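Local coordinates for protein HIAXHD3 (Humicola insolens, PDB 3ZXK) that removes arabinofuranosyl side chains, probably from arabinoxylan, as a family 43 exo-acting arabinofuranosidase studied for the engineering of endo-xylanase activity, at residues V28-S33 against G122-S127; E104-L109 against T134-N139; F403-A408 against W502-G507; Q455-R460 against Y481-G486. All coordinates share one frame; numbering follows the deposited sequence. Where two conformers were deposited one is given.

From the N terminus, contact 1 opens on strand 28-32 and closes on the loop 122-127, tying the first four-stranded sheet of the family 43 domain to the loop between the last two strands, 106-113 and 132-137, of the next sheet. Contact 2 pairs those strands, and because the segments follow in the order 28-33, 104-109, 122-127, 134-139, contacts 1 and 2 cross along the chain. Both close before contact 3 opens in the concanavalin A-like domain, where the turn 502-507, which carries a residue of the glycan pocket, returns to 403-408. Contact 4, a hairpin at 455-460 and 481-486, falls within the span that contact 3 closes, their centres about 27 Å apart.

Contact 1 (V28-S33 against G122-S127); sequences VFYYSS and GEVPPS
V28 and G122 mark the closest backbone approach, with their CA atoms 5.3 Å apart, where strand 28-32 meets a loop without regular structure. Beyond this point the chains diverge, and side chains of the strand bridge the distance. G122 adopts a positive phi (93°) that a residue with a side chain would not readily take up, and a CB there would press against V28 CB. V28 itself lays CG2 against the peptide of G122, 3.7 Å from its C atom. Two residues on, the Y30 ring has G122 O at its edge, close to the ring plane, and V28 CG1 over one face near the rim. The hydroxyl donates to that carbonyl, Y30 OH to G122 O at 2.6 Å, nearly in line with the C=O bond (161° at the oxygen). V124 CG2, the methyl anti to the carbonyl carbon, packs 3.5 Å from Y30 OH. A water donates to Y30 OH and accepts from V124 N, each at 2.9 Å, so the phenol is linked to the loop twice. A phenylalanine here would probably leave G122 O without its donor and the water without one of its anchors, allowing the loop to shift. Behind the pair, V124 leans on F97 and W129, while E123 forms a salt bridge with K46 on the neighbouring strand 41-47 and a hydrogen bond with Y48 just after it. Y30 OH thus acts as both donor and acceptor, and in this mostly buried junction one phenol and its water hold a backbone O and N of the loop, with the E123 carboxylate adding an ionic tie to the same sheet.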
# COMPACT_ATOMS: atom_id res chain seq x y z
N VAL A 28 6.56 -6.76 19.23
CA VAL A 28 6.51 -6.25 17.86
C VAL A 28 5.07 -6.08 17.38
O VAL A 28 4.23 -6.97 17.56
CB VAL A 28 7.26 -7.18 16.86
CG1 VAL A 28 7.20 -6.56 15.47
CG2 VAL A 28 8.69 -7.41 17.32
N PHE A 29 4.81 -4.94 16.75
CA PHE A 29 3.51 -4.71 16.10
C PHE A 29 3.68 -4.93 14.61
O PHE A 29 4.68 -4.50 14.01
CB PHE A 29 3.03 -3.28 16.29
CG PHE A 29 2.88 -2.87 17.72
CD1 PHE A 29 1.67 -3.12 18.40
CD2 PHE A 29 3.90 -2.20 18.40
CE1 PHE A 29 1.49 -2.73 19.73
CE2 PHE A 29 3.72 -1.81 19.74
CZ PHE A 29 2.52 -2.07 20.40
N TYR A 30 2.68 -5.54 14.00
CA TYR A 30 2.64 -5.79 12.55
C TYR A 30 1.41 -5.14 11.94
O TYR A 30 0.37 -5.07 12.59
CB TYR A 30 2.65 -7.30 12.25
CG TYR A 30 3.97 -7.94 12.58
CD1 TYR A 30 5.08 -7.76 11.74
CD2 TYR A 30 4.13 -8.69 13.74
CE1 TYR A 30 6.30 -8.33 12.05
CE2 TYR A 30 5.35 -9.27 14.06
CZ TYR A 30 6.40 -9.10 13.21
OH TYR A 30 7.62 -9.64 13.50
N TYR A 31 1.54 -4.68 10.71
CA TYR A 31 0.50 -3.88 10.01
C TYR A 31 0.47 -4.43 8.61
O TYR A 31 1.52 -4.52 7.95
CB TYR A 31 1.03 -2.44 10.00
CG TYR A 31 0.25 -1.33 9.33
CD1 TYR A 31 -0.15 -1.40 7.99
CD2 TYR A 31 0.01 -0.15 10.04
CE1 TYR A 31 -0.79 -0.32 7.37
CE2 TYR A 31 -0.64 0.91 9.42
CZ TYR A 31 -1.02 0.83 8.11
OH TYR A 31 -1.65 1.95 7.61
N SER A 32 -0.71 -4.82 8.17
CA SER A 32 -0.94 -5.34 6.83
C SER A 32 -1.84 -4.40 6.03
O SER A 32 -2.85 -3.94 6.57
CB SER A 32 -1.56 -6.74 6.95
OG SER A 32 -1.93 -7.27 5.69
N SER A 33 -1.51 -4.13 4.77
CA SER A 33 -2.26 -3.17 3.94
C SER A 33 -2.66 -3.73 2.56
O SER A 33 -2.22 -4.83 2.17
CB SER A 33 -1.53 -1.82 3.80
OG SER A 33 -0.34 -1.95 3.05
N GLY A 122 8.57 -11.79 19.30
CA GLY A 122 7.82 -11.39 18.10
C GLY A 122 8.66 -11.06 16.88
O GLY A 122 8.10 -10.75 15.85
N GLU A 123 9.98 -11.15 17.00
CA GLU A 123 10.89 -10.89 15.89
C GLU A 123 10.85 -12.02 14.86
O GLU A 123 10.88 -13.18 15.24
CB GLU A 123 12.34 -10.83 16.41
CG GLU A 123 12.56 -9.75 17.44
CD GLU A 123 12.75 -8.40 16.81
OE1 GLU A 123 12.73 -8.33 15.56
OE2 GLU A 123 12.92 -7.42 17.56
N VAL A 124 10.79 -11.67 13.58
CA VAL A 124 10.95 -12.65 12.52
C VAL A 124 12.26 -12.32 11.79
O VAL A 124 12.43 -11.19 11.29
CB VAL A 124 9.78 -12.57 11.52
CG1 VAL A 124 9.96 -13.58 10.38
CG2 VAL A 124 8.44 -12.76 12.21
N PRO A 125 13.21 -13.28 11.73
CA PRO A 125 14.42 -12.95 10.98
C PRO A 125 14.09 -12.66 9.52
O PRO A 125 13.17 -13.30 8.98
CB PRO A 125 15.27 -14.22 11.08
CG PRO A 125 14.66 -15.03 12.19
CD PRO A 125 13.19 -14.69 12.18
N PRO A 126 14.77 -11.70 8.88
CA PRO A 126 14.46 -11.31 7.49
C PRO A 126 14.44 -12.51 6.53
O PRO A 126 13.60 -12.59 5.63
CB PRO A 126 15.60 -10.34 7.15
CG PRO A 126 15.94 -9.71 8.46
CD PRO A 126 15.72 -10.77 9.51
N SER A 127 15.35 -13.46 6.73
CA SER A 127 15.43 -14.64 5.87
C SER A 127 14.28 -15.64 6.08
O SER A 127 14.02 -16.48 5.23
CB SER A 127 16.79 -15.33 6.03
OG SER A 127 16.96 -15.78 7.37
O HOH W 1 10.27 -8.97 12.58

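Contact 2 (E104-L109 against T134-N139)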
# COMPACT_ATOMS: atom_id res chain seq x y z
N GLU A 104 -11.89 -10.94 -6.65
CA GLU A 104 -12.84 -11.31 -7.69
C GLU A 104 -13.60 -12.61 -7.36
O GLU A 104 -13.59 -13.59 -8.12
CB GLU A 104 -12.16 -11.37 -9.06
CG GLU A 104 -11.47 -10.06 -9.43
CD GLU A 104 -10.95 -10.07 -10.84
OE1 GLU A 104 -11.79 -10.16 -11.78
OE2 GLU A 104 -9.73 -10.00 -11.02
N GLY A 105 -14.21 -12.59 -6.18
CA GLY A 105 -15.18 -13.62 -5.81
C GLY A 105 -14.65 -14.89 -5.18
O GLY A 105 -15.44 -15.74 -4.81
N ARG A 106 -13.33 -15.05 -5.03
CA ARG A 106 -12.76 -16.20 -4.30
C ARG A 106 -11.79 -15.69 -3.24
O ARG A 106 -11.18 -14.65 -3.43
CB ARG A 106 -11.97 -17.15 -5.20
CG ARG A 106 -12.76 -17.71 -6.37
CD ARG A 106 -11.88 -18.63 -7.20
NE ARG A 106 -12.07 -20.03 -6.84
CZ ARG A 106 -11.47 -21.05 -7.47
NH1 ARG A 106 -10.64 -20.80 -8.47
NH2 ARG A 106 -11.70 -22.31 -7.10
N THR A 107 -11.60 -16.45 -2.17
CA THR A 107 -10.75 -16.03 -1.08
C THR A 107 -9.46 -16.86 -1.10
O THR A 107 -9.51 -18.09 -1.16
CB THR A 107 -11.49 -16.19 0.26
OG1 THR A 107 -12.66 -15.38 0.22
CG2 THR A 107 -10.61 -15.71 1.42
N TYR A 108 -8.33 -16.17 -1.04
CA TYR A 108 -7.01 -16.79 -1.19
C TYR A 108 -6.29 -16.73 0.14
O TYR A 108 -6.36 -15.69 0.82
CB TYR A 108 -6.18 -16.04 -2.24
CG TYR A 108 -6.77 -16.16 -3.61
CD1 TYR A 108 -7.80 -15.30 -4.05
CD2 TYR A 108 -6.31 -17.14 -4.49
CE1 TYR A 108 -8.36 -15.43 -5.31
CE2 TYR A 108 -6.85 -17.26 -5.77
CZ TYR A 108 -7.88 -16.41 -6.17
OH TYR A 108 -8.42 -16.56 -7.43
N LEU A 109 -5.68 -17.85 0.55
CA LEU A 109 -4.86 -17.91 1.74
C LEU A 109 -3.40 -18.05 1.37
O LEU A 109 -3.04 -18.97 0.64
CB LEU A 109 -5.25 -19.11 2.61
CG LEU A 109 -4.30 -19.43 3.74
CD1 LEU A 109 -4.19 -18.26 4.72
CD2 LEU A 109 -4.77 -20.70 4.44
N THR A 134 -1.62 -21.28 -0.02
CA THR A 134 -1.91 -22.43 0.82
C THR A 134 -3.33 -22.97 0.57
O THR A 134 -3.57 -24.18 0.66
CB THR A 134 -1.66 -22.05 2.32
OG1 THR A 134 -0.28 -21.68 2.50
CG2 THR A 134 -2.04 -23.18 3.28
N ALA A 135 -4.26 -22.09 0.26
CA ALA A 135 -5.62 -22.55 -0.04
C ALA A 135 -6.40 -21.50 -0.80
O ALA A 135 -5.98 -20.33 -0.88
CB ALA A 135 -6.36 -22.95 1.25
N THR A 136 -7.50 -21.95 -1.41
CA THR A 136 -8.46 -21.05 -2.01
C THR A 136 -9.81 -21.54 -1.46
O THR A 136 -10.09 -22.75 -1.46
CB THR A 136 -8.43 -21.09 -3.56
OG1 THR A 136 -7.12 -20.76 -4.05
CG2 THR A 136 -9.45 -20.12 -4.17
N ILE A 137 -10.62 -20.61 -0.98
CA ILE A 137 -11.96 -20.89 -0.48
C ILE A 137 -12.97 -20.29 -1.48
O ILE A 137 -12.83 -19.13 -1.87
CB ILE A 137 -12.12 -20.28 0.94
CG1 ILE A 137 -11.33 -21.10 1.98
CG2 ILE A 137 -13.58 -20.21 1.34
CD1 ILE A 137 -11.14 -20.40 3.32
N ASP A 138 -13.99 -21.06 -1.86
CA ASP A 138 -14.96 -20.65 -2.89
C ASP A 138 -16.15 -19.90 -2.26
O ASP A 138 -17.33 -20.22 -2.51
CB ASP A 138 -15.50 -21.87 -3.67
CG ASP A 138 -14.47 -22.46 -4.65
OD1 ASP A 138 -13.54 -21.74 -5.08
OD2 ASP A 138 -14.62 -23.66 -5.01
N ASN A 139 -15.84 -18.95 -1.39
CA ASN A 139 -16.81 -17.98 -0.90
C ASN A 139 -16.04 -16.67 -0.90
O ASN A 139 -14.82 -16.69 -0.74
CB ASN A 139 -17.26 -18.34 0.51
CG ASN A 139 -18.50 -17.57 0.95
OD1 ASN A 139 -19.11 -16.81 0.18
ND2 ASN A 139 -18.88 -17.76 2.21
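R106 forms a side-on salt bridge with D138 at the end of the strand pair: NE and NH2 both donate to OD1, at 2.9 and 2.8 Å, in the guanidinium plane. A bend at chi3 (97°) turns NE toward D138, and T136 CG2 lies over one face of the guanidinium, toward its rim. Next along the strand, T107 OG1 donates to N139 O at 2.7 Å, its first torsion placing the oxygen anti to the carbonyl carbon. From this end the antiparallel pairing of 106-109 with 134-137 runs on to L109, at the outer edge of a four-stranded sheet in the family 43 domain, a five-bladed β-propeller in this family. T107 and I137 form a hydrogen-bonded pair, with I137 N to T107 O at 2.8 Å, and Y108 faces T136 in a non-hydrogen-bonded one. T134 and A135 both oppose L109 in a classic beta bulge, T134 N reaching L109 O at 2.8 Å and A135 N reaching it weakly. L109 CD2 packs against T134 CG2 at 3.9 Å. An alanine in place of T107 would probably leave N139 O without its donor and Y141 N without this acceptor. Further out, T107 OG1 also bonds Y141 N, T136 OG1 bonds H133, and F65 meets the Y108 ring edge-to-face.

Contact 3 (F403-A408 against W502-G507). With XYP (beta-D-xylopyranose), chain C.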
# COMPACT_ATOMS: atom_id res chain seq x y z
N PHE A 403 2.79 8.36 -11.16
CA PHE A 403 1.91 7.32 -11.66
C PHE A 403 0.61 7.21 -10.89
O PHE A 403 0.59 7.05 -9.69
CB PHE A 403 2.64 5.95 -11.66
CG PHE A 403 1.89 4.87 -12.40
CD1 PHE A 403 1.92 4.80 -13.80
CD2 PHE A 403 1.13 3.94 -11.70
CE1 PHE A 403 1.20 3.81 -14.48
CE2 PHE A 403 0.40 2.95 -12.37
CZ PHE A 403 0.43 2.88 -13.76
N ARG A 404 -0.49 7.29 -11.63
CA ARG A 404 -1.84 7.08 -11.14
C ARG A 404 -2.75 7.14 -12.38
O ARG A 404 -2.27 7.14 -13.52
CB ARG A 404 -2.23 8.12 -10.08
CG ARG A 404 -3.23 7.60 -9.07
CD ARG A 404 -3.85 8.72 -8.25
NE ARG A 404 -4.75 8.24 -7.20
CZ ARG A 404 -6.07 8.43 -7.16
NH1 ARG A 404 -6.73 9.04 -8.14
NH2 ARG A 404 -6.76 8.00 -6.10
N ASP A 405 -4.06 7.24 -12.15
CA ASP A 405 -5.03 7.32 -13.25
C ASP A 405 -4.98 8.65 -14.04
O ASP A 405 -5.47 8.70 -15.15
CB ASP A 405 -6.45 7.07 -12.76
CG ASP A 405 -6.88 8.03 -11.66
OD1 ASP A 405 -6.03 8.47 -10.85
OD2 ASP A 405 -8.09 8.32 -11.59
N ARG A 406 -4.42 9.71 -13.45
CA ARG A 406 -4.04 10.93 -14.20
C ARG A 406 -2.56 11.11 -13.98
O ARG A 406 -2.14 11.43 -12.87
CB ARG A 406 -4.79 12.17 -13.69
CG ARG A 406 -4.66 13.37 -14.62
CD ARG A 406 -4.78 14.69 -13.88
NE ARG A 406 -6.18 14.93 -13.54
CZ ARG A 406 -6.61 15.94 -12.80
NH1 ARG A 406 -5.73 16.85 -12.35
NH2 ARG A 406 -7.90 16.06 -12.54
N ALA A 407 -1.77 10.91 -15.02
CA ALA A 407 -0.32 10.77 -14.87
C ALA A 407 0.49 11.72 -15.76
O ALA A 407 -0.01 12.27 -16.72
CB ALA A 407 0.06 9.32 -15.14
N ALA A 408 1.78 11.86 -15.46
CA ALA A 408 2.70 12.65 -16.27
C ALA A 408 4.06 12.07 -16.02
O ALA A 408 4.29 11.43 -14.97
CB ALA A 408 2.69 14.14 -15.87
N TRP A 502 -10.91 9.78 -5.41
CA TRP A 502 -10.65 8.57 -4.65
C TRP A 502 -10.87 7.32 -5.43
O TRP A 502 -10.50 6.27 -4.98
CB TRP A 502 -11.49 8.55 -3.37
CG TRP A 502 -12.98 8.59 -3.59
CD1 TRP A 502 -13.82 9.69 -3.54
CD2 TRP A 502 -13.86 7.45 -3.88
NE1 TRP A 502 -15.13 9.32 -3.79
CE2 TRP A 502 -15.21 7.98 -4.00
CE3 TRP A 502 -13.66 6.07 -4.05
CZ2 TRP A 502 -16.31 7.16 -4.26
CZ3 TRP A 502 -14.76 5.26 -4.33
CH2 TRP A 502 -16.06 5.79 -4.42
N ARG A 503 -11.46 7.40 -6.63
CA ARG A 503 -11.91 6.18 -7.32
C ARG A 503 -10.84 5.14 -7.68
O ARG A 503 -11.12 3.93 -7.64
CB ARG A 503 -12.79 6.53 -8.53
CG ARG A 503 -14.05 7.28 -8.12
CD ARG A 503 -15.13 7.30 -9.18
NE ARG A 503 -16.31 8.01 -8.71
CZ ARG A 503 -17.34 7.46 -8.06
NH1 ARG A 503 -17.35 6.16 -7.79
NH2 ARG A 503 -18.37 8.22 -7.67
N TYR A 504 -9.62 5.58 -7.97
CA TYR A 504 -8.50 4.65 -8.20
C TYR A 504 -7.98 4.03 -6.90
O TYR A 504 -7.22 3.07 -6.93
CB TYR A 504 -7.40 5.40 -8.94
CG TYR A 504 -6.24 4.56 -9.42
CD1 TYR A 504 -6.35 3.80 -10.59
CD2 TYR A 504 -5.01 4.56 -8.74
CE1 TYR A 504 -5.30 3.04 -11.06
CE2 TYR A 504 -3.94 3.81 -9.21
CZ TYR A 504 -4.07 3.04 -10.36
OH TYR A 504 -3.00 2.29 -10.79
N PHE A 505 -8.36 4.63 -5.78
CA PHE A 505 -8.03 4.20 -4.41
C PHE A 505 -6.58 4.42 -4.02
O PHE A 505 -6.31 5.12 -3.05
CB PHE A 505 -8.51 2.77 -4.11
CG PHE A 505 -10.01 2.63 -4.00
CD1 PHE A 505 -10.70 3.15 -2.91
CD2 PHE A 505 -10.72 2.00 -5.01
CE1 PHE A 505 -12.09 3.01 -2.82
CE2 PHE A 505 -12.11 1.87 -4.94
CZ PHE A 505 -12.79 2.38 -3.84
N THR A 506 -5.65 3.82 -4.75
CA THR A 506 -4.23 3.98 -4.45
C THR A 506 -3.80 5.45 -4.64
O THR A 506 -4.34 6.14 -5.49
CB THR A 506 -3.44 3.09 -5.43
OG1 THR A 506 -3.88 1.75 -5.26
CG2 THR A 506 -1.90 3.15 -5.19
N GLY A 507 -2.86 5.92 -3.84
CA GLY A 507 -2.34 7.27 -4.03
C GLY A 507 -1.38 7.39 -5.19
O GLY A 507 -1.05 6.40 -5.86
O1 XYP C . -19.05 10.16 -0.38
C1 XYP C . -18.60 8.84 -0.04
C2 XYP C . -19.63 7.77 -0.43
C3 XYP C . -19.12 6.40 0.02
C4 XYP C . -17.77 6.14 -0.64
C5 XYP C . -16.79 7.30 -0.38
O2 XYP C . -20.91 8.03 0.17
O3 XYP C . -20.05 5.36 -0.34
O4 XYP C . -17.24 4.89 -0.15
O5 XYP C . -17.37 8.57 -0.72
O HOH W 2 -0.52 4.84 -8.16
O HOH W 3 -9.33 8.22 -9.25
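R404 and Y504 slide past each other in opposite directions, the arginine reaching toward the turn and the tyrosine back toward the 403-405 bend. The guanidinium and phenol ring planes stand 61° apart. Y504 CB sits over the centre of the guanidinium, and R404 CG touches Y504 CD2 at 3.5 Å. The arginine is extended from CG to NE, which carries NE to the turn. There R404 NE donates to T506 O at 2.7 Å, in the plane of that carbonyl, and NH2 adds a weak bond to the same oxygen. D405 also runs counter to Y504, but its carboxylate plane is only 9° from parallel to the ring, the D405 backbone N lying over the ring centre and D405 CG 3.8 Å from Y504 CB. R404 NH1 forms a salt bridge with D405 OD1 (2.9 Å), though its hydrogen bond is weak, and a water joins OD2 to Y504 N, donating to the first and accepting from the second. F403 crosses Y504 at about a right angle, its CE2 3.8 Å from Y504 OH, which bonds the hydroxyl of Y38. A second water donates to both F403 O and G507 O. W502 begins the type I beta turn that ends at F505. A xylopyranose lies over one face of its indole, C5 being 3.9 Å from W502 CZ2, and R503 CG covers the other face. The buried charge of R404 is probably offset by D405, while T506 O takes up its N-H groups. This polar network ties the turn that carries W502, a residue of the glycan pocket, to the 403-405 bend.

Contact 4 (Q455-R460 against Y481-G486); sequences QDIWLR and YSIDGG
W458 and S482 join two neighbouring strands of a β-hairpin in the concanavalin A-like domain, where strand 457-464 pairs antiparallel with 476-482 in one sheet of the β-sandwich. They form a hydrogen-bonded pair, S482 N to W458 O at 2.8 Å and W458 N to S482 O at 3.0 Å. The next pair, L459 with Y481, is non-hydrogen-bonded, and L459 CD2 meets Y481 CB on the face turned toward I410 and I421. Past S482 the second strand gives way to a turn, and the two glycines G485 and G486 fold across the indole of W458. Both have positive phi. G486 CA makes a CH-pi contact over the five-membered ring, 4.1 Å from its centroid, while G485 lies across the rim of the same face, its CA 3.4 Å from W458 NE1. A CB on G486 would run into W458 CE3, so the close packing depends on a bare backbone there. The turn is braced from within as well, by G486 N donating to S482 OG at 3.0 Å. Just before the first strand, D456 has CG anti to its backbone N, on the side of the indole N-H, and OD2 lies close to the ring plane beyond NE1. Its OD1 forms salt bridges with R386 and K527. A water bridges the segments at this end, donating to D456 O and OD2 and accepting from G485 N. W458 NE1 donates to D456 OD2 at 2.8 Å, nearly straight at 169°, and meets that oxygen from above the carboxylate plane.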
# COMPACT_ATOMS: atom_id res chain seq x y z
N GLN A 455 24.65 7.88 -20.68
CA GLN A 455 25.21 6.94 -19.70
C GLN A 455 24.87 7.35 -18.27
O GLN A 455 24.90 6.51 -17.38
CB GLN A 455 26.73 6.78 -19.92
CG GLN A 455 27.43 5.66 -19.14
CD GLN A 455 27.69 6.01 -17.68
OE1 GLN A 455 27.99 7.17 -17.35
NE2 GLN A 455 27.57 5.02 -16.80
N ASP A 456 24.48 8.61 -18.05
CA ASP A 456 24.18 9.07 -16.70
C ASP A 456 23.19 10.21 -16.72
O ASP A 456 23.56 11.38 -16.69
CB ASP A 456 25.46 9.49 -15.96
CG ASP A 456 25.27 9.54 -14.45
OD1 ASP A 456 24.74 8.57 -13.89
OD2 ASP A 456 25.70 10.54 -13.84
N ILE A 457 21.91 9.86 -16.80
CA ILE A 457 20.84 10.85 -16.80
C ILE A 457 20.03 10.74 -15.52
O ILE A 457 19.67 9.65 -15.09
CB ILE A 457 19.94 10.72 -18.05
CG1 ILE A 457 18.84 11.79 -18.03
CG2 ILE A 457 19.31 9.33 -18.13
CD1 ILE A 457 18.30 12.10 -19.41
N TRP A 458 19.75 11.89 -14.91
CA TRP A 458 19.04 11.94 -13.65
C TRP A 458 17.73 12.59 -13.90
O TRP A 458 17.65 13.67 -14.51
CB TRP A 458 19.82 12.74 -12.63
CG TRP A 458 21.20 12.20 -12.33
CD1 TRP A 458 22.26 12.00 -13.23
CD2 TRP A 458 21.75 11.88 -11.00
NE1 TRP A 458 23.38 11.53 -12.55
CE2 TRP A 458 23.13 11.44 -11.22
CE3 TRP A 458 21.24 11.88 -9.71
CZ2 TRP A 458 23.96 11.05 -10.17
CZ3 TRP A 458 22.07 11.47 -8.66
CH2 TRP A 458 23.40 11.06 -8.89
N LEU A 459 16.68 11.93 -13.43
CA LEU A 459 15.32 12.37 -13.64
C LEU A 459 14.65 12.59 -12.30
O LEU A 459 14.57 11.67 -11.47
CB LEU A 459 14.55 11.34 -14.48
CG LEU A 459 15.08 11.12 -15.90
CD1 LEU A 459 14.30 10.00 -16.58
CD2 LEU A 459 15.06 12.43 -16.72
N ARG A 460 14.09 13.78 -12.12
CA ARG A 460 13.58 14.22 -10.84
C ARG A 460 12.12 14.64 -10.87
O ARG A 460 11.72 15.42 -11.73
CB ARG A 460 14.46 15.38 -10.33
CG ARG A 460 13.99 16.09 -9.05
CD ARG A 460 15.04 17.07 -8.53
NE ARG A 460 14.36 18.23 -7.96
CZ ARG A 460 14.91 19.43 -7.82
NH1 ARG A 460 16.18 19.62 -8.15
NH2 ARG A 460 14.20 20.43 -7.31
N TYR A 481 15.45 17.50 -15.05
CA TYR A 481 16.48 16.56 -15.45
C TYR A 481 17.85 17.13 -15.16
O TYR A 481 18.00 18.34 -15.04
CB TYR A 481 16.37 16.20 -16.95
CG TYR A 481 16.68 17.38 -17.87
CD1 TYR A 481 17.99 17.65 -18.30
CD2 TYR A 481 15.67 18.24 -18.29
CE1 TYR A 481 18.27 18.74 -19.12
CE2 TYR A 481 15.94 19.30 -19.14
CZ TYR A 481 17.25 19.56 -19.54
OH TYR A 481 17.53 20.63 -20.38
N SER A 482 18.81 16.22 -15.01
CA SER A 482 20.23 16.55 -14.95
C SER A 482 21.02 15.68 -15.89
O SER A 482 20.88 14.45 -15.90
CB SER A 482 20.80 16.41 -13.53
OG SER A 482 22.20 16.65 -13.54
N ILE A 483 21.88 16.32 -16.66
CA ILE A 483 22.85 15.61 -17.48
C ILE A 483 24.27 16.02 -17.08
O ILE A 483 25.21 15.91 -17.87
CB ILE A 483 22.58 15.82 -18.99
CG1 ILE A 483 22.48 17.30 -19.33
CG2 ILE A 483 21.30 15.11 -19.40
CD1 ILE A 483 22.89 17.64 -20.75
N ASP A 484 24.42 16.47 -15.84
CA ASP A 484 25.76 16.72 -15.30
C ASP A 484 25.96 16.04 -13.94
O ASP A 484 26.48 16.64 -13.00
CB ASP A 484 26.08 18.22 -15.28
CG ASP A 484 25.28 18.98 -14.25
OD1 ASP A 484 24.28 18.46 -13.70
OD2 ASP A 484 25.66 20.13 -13.97
N GLY A 485 25.54 14.78 -13.85
CA GLY A 485 25.75 13.99 -12.64
C GLY A 485 24.98 14.43 -11.42
O GLY A 485 25.40 14.18 -10.30
N GLY A 486 23.85 15.11 -11.64
CA GLY A 486 22.98 15.55 -10.55
C GLY A 486 23.42 16.84 -9.89
O GLY A 486 22.89 17.23 -8.85
O HOH W 4 25.53 12.91 -15.74